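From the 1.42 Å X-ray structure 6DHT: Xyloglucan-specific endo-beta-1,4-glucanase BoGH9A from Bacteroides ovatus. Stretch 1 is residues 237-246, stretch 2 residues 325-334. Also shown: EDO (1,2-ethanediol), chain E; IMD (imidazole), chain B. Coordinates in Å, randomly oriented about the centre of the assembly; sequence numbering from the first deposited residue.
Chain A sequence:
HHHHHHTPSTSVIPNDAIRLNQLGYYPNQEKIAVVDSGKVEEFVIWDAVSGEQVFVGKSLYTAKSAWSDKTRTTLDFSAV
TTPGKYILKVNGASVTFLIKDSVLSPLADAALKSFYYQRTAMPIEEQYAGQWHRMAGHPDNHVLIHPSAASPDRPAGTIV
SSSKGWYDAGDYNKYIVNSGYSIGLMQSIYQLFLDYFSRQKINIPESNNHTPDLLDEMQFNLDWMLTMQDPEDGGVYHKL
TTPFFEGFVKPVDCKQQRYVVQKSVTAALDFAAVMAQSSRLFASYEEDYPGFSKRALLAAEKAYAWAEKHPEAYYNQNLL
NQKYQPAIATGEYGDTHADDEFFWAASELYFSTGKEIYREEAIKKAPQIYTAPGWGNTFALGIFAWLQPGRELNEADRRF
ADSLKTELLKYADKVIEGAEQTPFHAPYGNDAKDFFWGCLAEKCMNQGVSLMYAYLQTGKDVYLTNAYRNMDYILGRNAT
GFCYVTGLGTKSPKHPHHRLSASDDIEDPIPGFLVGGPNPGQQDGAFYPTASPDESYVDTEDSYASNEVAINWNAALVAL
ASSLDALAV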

ATOM      1  N   TYR A 237      20.193  -4.897   9.541  1.00 21.61           N
ATOM      2  CA  TYR A 237      19.718  -4.157  10.706  1.00 22.94           C
ATOM      3  C   TYR A 237      18.230  -3.912  10.536  1.00 21.86           C
ATOM      4  O   TYR A 237      17.777  -3.628   9.426  1.00 22.86           O
ATOM      5  CB  TYR A 237      20.484  -2.828  10.831  1.00 23.18           C
ATOM      6  CG  TYR A 237      21.994  -3.010  10.826  1.00 23.84           C
ATOM      7  CD1 TYR A 237      22.631  -3.689  11.857  1.00 29.37           C
ATOM      8  CD2 TYR A 237      22.764  -2.489   9.819  1.00 20.80           C
ATOM      9  CE1 TYR A 237      24.002  -3.857  11.853  1.00 22.58           C
ATOM     10  CE2 TYR A 237      24.129  -2.655   9.800  1.00 28.51           C
ATOM     11  CZ  TYR A 237      24.738  -3.341  10.819  1.00 23.39           C
ATOM     12  OH  TYR A 237      26.101  -3.488  10.772  1.00 26.81           O
ATOM     13  N   HIS A 238      17.468  -4.042  11.616  1.00 19.12           N
ATOM     14  CA  HIS A 238      16.004  -3.970  11.555  1.00 18.22           C
ATOM     15  C   HIS A 238      15.518  -2.613  11.068  1.00 22.64           C
ATOM     16  O   HIS A 238      14.599  -2.535  10.241  1.00 19.58           O
ATOM     17  CB  HIS A 238      15.426  -4.299  12.928  1.00 21.09           C
ATOM     18  CG  HIS A 238      13.952  -4.571  12.951  1.00 21.12           C
ATOM     19  ND1 HIS A 238      13.377  -5.708  12.415  1.00 19.12           N
ATOM     20  CD2 HIS A 238      12.936  -3.866  13.492  1.00 17.29           C
ATOM     21  CE1 HIS A 238      12.079  -5.689  12.627  1.00 19.35           C
ATOM     22  NE2 HIS A 238      11.779  -4.577  13.274  1.00 19.86           N
ATOM     23  N   LYS A 239      16.093  -1.534  11.591  1.00 20.50           N
ATOM     24  CA  LYS A 239      15.662  -0.191  11.218  1.00 17.76           C
ATOM     25  C   LYS A 239      16.774   0.829  11.478  1.00 21.10           C
ATOM     26  O   LYS A 239      17.776   0.531  12.165  1.00 20.24           O
ATOM     27  CB  LYS A 239      14.396   0.190  11.971  1.00 16.66           C
ATOM     28  CG  LYS A 239      14.562   0.142  13.500  1.00 18.87           C
ATOM     29  CD  LYS A 239      13.297   0.591  14.207  1.00 21.29           C
ATOM     30  CE  LYS A 239      13.371   0.351  15.716  1.00 21.78           C
ATOM     31  NZ  LYS A 239      12.192   0.868  16.443  1.00 21.91           N
ATOM     32  N   LEU A 240      16.600   2.016  10.903  1.00 19.18           N
ATOM     33  CA  LEU A 240      17.454   3.166  11.135  1.00 18.57           C
ATOM     34  C   LEU A 240      16.566   4.187  11.811  1.00 19.78           C
ATOM     35  O   LEU A 240      15.530   4.578  11.273  1.00 18.08           O
ATOM     36  CB  LEU A 240      18.044   3.668   9.826  1.00 18.82           C
ATOM     37  CG  LEU A 240      19.123   4.759   9.897  1.00 20.41           C
ATOM     38  CD1 LEU A 240      19.874   4.842   8.592  1.00 21.56           C
ATOM     39  CD2 LEU A 240      18.501   6.109  10.205  1.00 19.80           C
ATOM     40  N   THR A 241      16.934   4.593  13.028  1.00 21.13           N
ATOM     41  CA  THR A 241      16.004   5.308  13.885  1.00 18.14           C
ATOM     42  C   THR A 241      16.707   6.242  14.868  1.00 21.76           C
ATOM     43  O   THR A 241      17.897   6.091  15.165  1.00 19.86           O
ATOM     44  CB  THR A 241      15.137   4.287  14.687  1.00 19.80           C
ATOM     45  OG1 THR A 241      14.122   4.940  15.440  1.00 22.88           O
ATOM     46  CG2 THR A 241      16.021   3.409  15.602  1.00 21.80           C
ATOM     47  N   THR A 242      15.950   7.215  15.346  1.00 18.04           N
ATOM     48  CA  THR A 242      16.341   7.981  16.530  1.00 17.41           C
ATOM     49  C   THR A 242      15.860   7.186  17.726  1.00 21.40           C
ATOM     50  O   THR A 242      15.047   6.283  17.603  1.00 23.57           O
ATOM     51  CB  THR A 242      15.676   9.348  16.501  1.00 18.21           C
ATOM     52  OG1 THR A 242      14.285   9.194  16.233  1.00 19.13           O
ATOM     53  CG2 THR A 242      16.291  10.228  15.446  1.00 18.48           C
ATOM     54  N   PRO A 243      16.356   7.511  18.934  1.00 20.68           N
ATOM     55  CA  PRO A 243      15.844   6.758  20.085  1.00 22.03           C
ATOM     56  C   PRO A 243      14.370   7.019  20.389  1.00 19.03           C
ATOM     57  O   PRO A 243      13.635   6.104  20.789  1.00 23.28           O
ATOM     58  CB  PRO A 243      16.724   7.272  21.238  1.00 22.07           C
ATOM     59  CG  PRO A 243      17.992   7.638  20.569  1.00 22.13           C
ATOM     60  CD  PRO A 243      17.581   8.253  19.254  1.00 26.36           C
ATOM     61  N   PHE A 244      13.941   8.271  20.239  1.00 19.69           N
ATOM     62  CA  PHE A 244      12.551   8.655  20.420  1.00 20.63           C
ATOM     63  C   PHE A 244      11.983   9.241  19.124  1.00 20.00           C
ATOM     64  O   PHE A 244      12.705   9.815  18.321  1.00 19.79           O
ATOM     65  CB  PHE A 244      12.403   9.745  21.506  1.00 26.14           C
ATOM     66  CG  PHE A 244      12.722   9.287  22.904  1.00 32.17           C
ATOM     67  CD1 PHE A 244      11.792   8.571  23.642  1.00 33.31           C
ATOM     68  CD2 PHE A 244      13.939   9.602  23.483  1.00 37.54           C
ATOM     69  CE1 PHE A 244      12.083   8.147  24.931  1.00 42.16           C
ATOM     70  CE2 PHE A 244      14.235   9.189  24.777  1.00 33.49           C
ATOM     71  CZ  PHE A 244      13.303   8.460  25.496  1.00 35.67           C
ATOM     72  N   PHE A 245      10.679   9.154  18.974  1.00 19.02           N
ATOM     73  CA  PHE A 245      10.016   9.918  17.929  1.00 17.70           C
ATOM     74  C   PHE A 245      10.275  11.391  18.159  1.00 22.15           C
ATOM     75  O   PHE A 245      10.223  11.854  19.302  1.00 19.76           O
ATOM     76  CB  PHE A 245       8.508   9.674  17.935  1.00 18.43           C
ATOM     77  CG  PHE A 245       8.108   8.314  17.480  1.00 16.77           C
ATOM     78  CD1 PHE A 245       8.456   7.854  16.210  1.00 16.65           C
ATOM     79  CD2 PHE A 245       7.306   7.518  18.277  1.00 21.14           C
ATOM     80  CE1 PHE A 245       8.054   6.594  15.777  1.00 18.76           C
ATOM     81  CE2 PHE A 245       6.887   6.271  17.857  1.00 19.22           C
ATOM     82  CZ  PHE A 245       7.251   5.812  16.578  1.00 18.42           C
ATOM     83  N   GLU A 246      10.574  12.115  17.092  1.00 16.44           N
ATOM     84  CA  GLU A 246      10.669  13.560  17.100  1.00 19.40           C
ATOM     85  C   GLU A 246       9.321  14.218  17.310  1.00 18.29           C
ATOM     86  O   GLU A 246       8.256  13.612  17.136  1.00 16.14           O
ATOM     87  CB  GLU A 246      11.266  14.042  15.769  1.00 18.27           C
ATOM     88  CG  GLU A 246      12.631  13.487  15.441  1.00 19.43           C
ATOM     89  CD  GLU A 246      13.801  14.156  16.171  1.00 24.92           C
ATOM     90  OE1 GLU A 246      13.580  14.783  17.236  1.00 23.37           O
ATOM     91  OE2 GLU A 246      14.946  14.053  15.669  1.00 21.56           O
ATOM     92  N   GLN A 325      21.507   0.440  25.526  1.00 35.51           N
ATOM     93  CA  GLN A 325      21.193   1.853  25.673  1.00 34.72           C
ATOM     94  C   GLN A 325      21.844   2.611  24.531  1.00 31.82           C
ATOM     95  O   GLN A 325      22.904   2.232  24.080  1.00 31.43           O
ATOM     96  CB  GLN A 325      21.688   2.382  27.025  1.00 40.05           C
ATOM     97  CG  GLN A 325      20.881   1.849  28.177  1.00 39.21           C
ATOM     98  CD  GLN A 325      21.487   2.179  29.520  1.00 59.16           C
ATOM     99  OE1 GLN A 325      22.697   2.390  29.639  1.00 58.71           O
ATOM    100  NE2 GLN A 325      20.647   2.229  30.545  1.00 58.07           N
ATOM    101  N   PRO A 326      21.197   3.690  24.053  1.00 29.15           N
ATOM    102  CA  PRO A 326      19.946   4.254  24.556  1.00 32.12           C
ATOM    103  C   PRO A 326      18.748   3.399  24.185  1.00 28.94           C
ATOM    104  O   PRO A 326      18.795   2.660  23.191  1.00 29.46           O
ATOM    105  CB  PRO A 326      19.867   5.613  23.849  1.00 28.23           C
ATOM    106  CG  PRO A 326      20.631   5.426  22.607  1.00 31.53           C
ATOM    107  CD  PRO A 326      21.757   4.494  22.956  1.00 28.36           C
ATOM    108  N   ALA A 327      17.695   3.487  24.979  1.00 29.60           N
ATOM    109  CA  ALA A 327      16.480   2.751  24.697  1.00 30.29           C
ATOM    110  C   ALA A 327      15.902   3.276  23.385  1.00 30.03           C
ATOM    111  O   ALA A 327      16.022   4.460  23.077  1.00 29.62           O
ATOM    112  CB  ALA A 327      15.491   2.925  25.817  1.00 33.79           C
ATOM    113  N   ILE A 328      15.304   2.375  22.612  1.00 29.63           N
ATOM    114  CA  ILE A 328      14.678   2.713  21.336  1.00 27.97           C
ATOM    115  C   ILE A 328      13.173   2.610  21.504  1.00 20.26           C
ATOM    116  O   ILE A 328      12.685   1.597  21.993  1.00 25.74           O
ATOM    117  CB  ILE A 328      15.128   1.721  20.254  1.00 28.38           C
ATOM    118  CG1 ILE A 328      16.656   1.652  20.172  1.00 24.11           C
ATOM    119  CG2 ILE A 328      14.499   2.088  18.901  1.00 23.43           C
ATOM    120  CD1 ILE A 328      17.330   2.934  19.755  1.00 24.73           C
ATOM    121  N   ALA A 329      12.418   3.643  21.112  1.00 22.11           N
ATOM    122  CA  ALA A 329      10.973   3.665  21.338  1.00 19.95           C
ATOM    123  C   ALA A 329      10.130   3.966  20.099  1.00 18.61           C
ATOM    124  O   ALA A 329       8.955   4.297  20.206  1.00 21.37           O
ATOM    125  CB  ALA A 329      10.645   4.686  22.426  1.00 26.29           C
ATOM    126  N   THR A 330      10.753   3.821  18.936  1.00 20.69           N
ATOM    127  CA  THR A 330      10.082   4.074  17.660  1.00 21.02           C
ATOM    128  C   THR A 330       9.455   2.766  17.169  1.00 21.63           C
ATOM    129  O   THR A 330       9.434   1.796  17.895  1.00 20.69           O
ATOM    130  CB  THR A 330      11.072   4.606  16.653  1.00 17.78           C
ATOM    131  OG1 THR A 330      12.115   3.655  16.504  1.00 19.73           O
ATOM    132  CG2 THR A 330      11.665   5.929  17.133  1.00 20.39           C
ATOM    133  N   GLY A 331       8.947   2.722  15.929  1.00 19.13           N
ATOM    134  CA  GLY A 331       8.116   1.602  15.503  1.00 24.49           C
ATOM    135  C   GLY A 331       8.783   0.239  15.638  1.00 17.87           C
ATOM    136  O   GLY A 331       9.910   0.056  15.206  1.00 18.73           O
ATOM    137  N   GLU A 332       8.079  -0.724  16.232  1.00 19.15           N
ATOM    138  CA  GLU A 332       8.698  -2.008  16.505  1.00 21.44           C
ATOM    139  C   GLU A 332       8.773  -2.896  15.268  1.00 18.54           C
ATOM    140  O   GLU A 332       9.828  -3.458  14.984  1.00 19.32           O
ATOM    141  CB  GLU A 332       7.985  -2.764  17.616  1.00 23.91           C
ATOM    142  CG  GLU A 332       8.739  -4.019  18.010  1.00 27.85           C
ATOM    143  CD  GLU A 332       8.114  -4.748  19.184  1.00 41.01           C
ATOM    144  OE1 GLU A 332       6.863  -4.781  19.261  1.00 33.31           O
ATOM    145  OE2 GLU A 332       8.887  -5.291  20.018  1.00 32.73           O
ATOM    146  N   TYR A 333       7.658  -3.026  14.548  1.00 21.70           N
ATOM    147  CA  TYR A 333       7.550  -4.020  13.455  1.00 21.13           C
ATOM    148  C   TYR A 333       8.075  -5.358  13.936  1.00 18.33           C
ATOM    149  O   TYR A 333       8.997  -5.921  13.342  1.00 21.53           O
ATOM    150  CB  TYR A 333       8.283  -3.579  12.175  1.00 19.97           C
ATOM    151  CG  TYR A 333       7.603  -2.397  11.504  1.00 18.00           C
ATOM    152  CD1 TYR A 333       6.412  -2.560  10.809  1.00 18.84           C
ATOM    153  CD2 TYR A 333       8.139  -1.126  11.576  1.00 17.57           C
ATOM    154  CE1 TYR A 333       5.764  -1.481  10.205  1.00 15.33           C
ATOM    155  CE2 TYR A 333       7.498  -0.034  10.987  1.00 16.47           C
ATOM    156  CZ  TYR A 333       6.309  -0.241  10.281  1.00 14.41           C
ATOM    157  OH  TYR A 333       5.643   0.797   9.691  1.00 15.86           O
ATOM    158  N   GLY A 334       7.484  -5.828  15.033  1.00 22.67           N
ATOM    159  CA  GLY A 334       7.887  -7.076  15.654  1.00 24.20           C
ATOM    160  C   GLY A 334       7.059  -8.234  15.134  1.00 24.09           C
ATOM    161  O   GLY A 334       5.932  -8.040  14.672  1.00 24.61           O
TER
HETATM  162  C1  EDO E 604       4.559  -0.114  13.379  1.00 25.47           C
HETATM  163  O1  EDO E 604       4.434   0.872  14.407  1.00 29.87           O
HETATM  164  C2  EDO E 604       4.090  -1.465  13.913  1.00 30.63           C
HETATM  165  O2  EDO E 604       5.003  -1.947  14.911  1.00 26.53           O
HETATM  166  N1  IMD B 601       2.345   3.973  10.492  1.00 13.87           N
HETATM  167  C2  IMD B 601       3.486   3.249  10.453  1.00 14.89           C
HETATM  168  N3  IMD B 601       3.178   2.021   9.969  1.00 19.10           N
HETATM  169  C4  IMD B 601       1.850   1.973   9.725  1.00 18.33           C
HETATM  170  C5  IMD B 601       1.322   3.210  10.057  1.00 17.47           C
HETATM  171  O   HOH W   1      14.554   6.245  23.800  1.00 41.22           O

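The most unusual feature of this contact is a relay of hydroxyls and a buried ammonium group centred on Thr-330. Lys-239 NZ donates to Thr-330 OG1 at 2.8 Å, and Thr-330 OG1 in turn donates to Thr-241 OG1 at 2.6 Å. The direction continues within the first stretch, where Thr-241 OG1 donates to the backbone oxygen Thr-242 O at 2.7 Å. Each hydroxyl thus accepts one hydrogen bond and passes one on, and the chain ends at a carbonyl, which can only accept.

Lys-239 reaches this site with chi1 at 58° (p) and its three remaining torsions t, so the chain is extended beyond CB and carries NZ well clear of its own backbone. There Lys-239 NZ makes a second hydrogen bond across the interface, donating to Gly-331 O at 2.7 Å. Thr-330 O also lies 3.3 Å from Lys-239 NZ, but the angle is poor and the pair is not a hydrogen bond. The lysine's remaining capacity is used elsewhere in the structure. Two short bonds to neutral oxygens help offset the cost of burying a charged amine.

The backbones do not form a sheet. Stretch 1 has a short strand, 239-241, whereas stretch 2 has no regular helix or strand. The CA separations show the chains converging: 8.9 Å between Lys-239 CA and Gly-331 CA, falling to 4.4 Å between Pro-243 CA and Ile-328 CA. Where they come closest, a direct backbone bond forms, Ala-329 N to Pro-243 O at 2.8 Å with an N-H...acceptor angle of 148°. Ile-328 CA adds a CA-H...O contact to the same Pro-243 O at 3.6 Å (136° at the hydrogen). A water reinforces this region, its oxygen donating to Ala-327 O at 2.4 Å and weakly to Pro-243 O at 3.2 Å.

Apolar contacts surround this junction. The two proline rings meet at 4.0 Å between Pro-243 CG and Pro-326 CG; a cis peptide bond precedes Pro-326. The methyl groups Thr-241 CG2 and Ile-328 CG2 approach to 3.9 Å, so Thr-241 contributes both a hydroxyl and a methyl to the interface. Further along, Phe-245 begins sideways at CA-to-CB, but the end of its side chain comes nearer to stretch 2. Thr-330 CA sits over one ring face, 3.9 Å from the Phe-245 centroid and 27° off the normal, a CH-pi contact in which a polarised C-H meets the aromatic electrons. The Phe-244 CB points away, and its ring makes a looser contact, with Phe-244 CD1 4.2 Å from Ala-329 CB.

At the other end, His-238 bridges the wider gap with its side chain. His-238 CA lies 8.7 Å from Tyr-333 CA, yet His-238 NE2 donates to Glu-332 O at 2.8 Å and 144°, with the acceptor near the ring plane, as the in-plane N-H requires. His-238 ND1 is satisfied elsewhere in the structure. Altogether the stretches bury 640 Å², both sides summed.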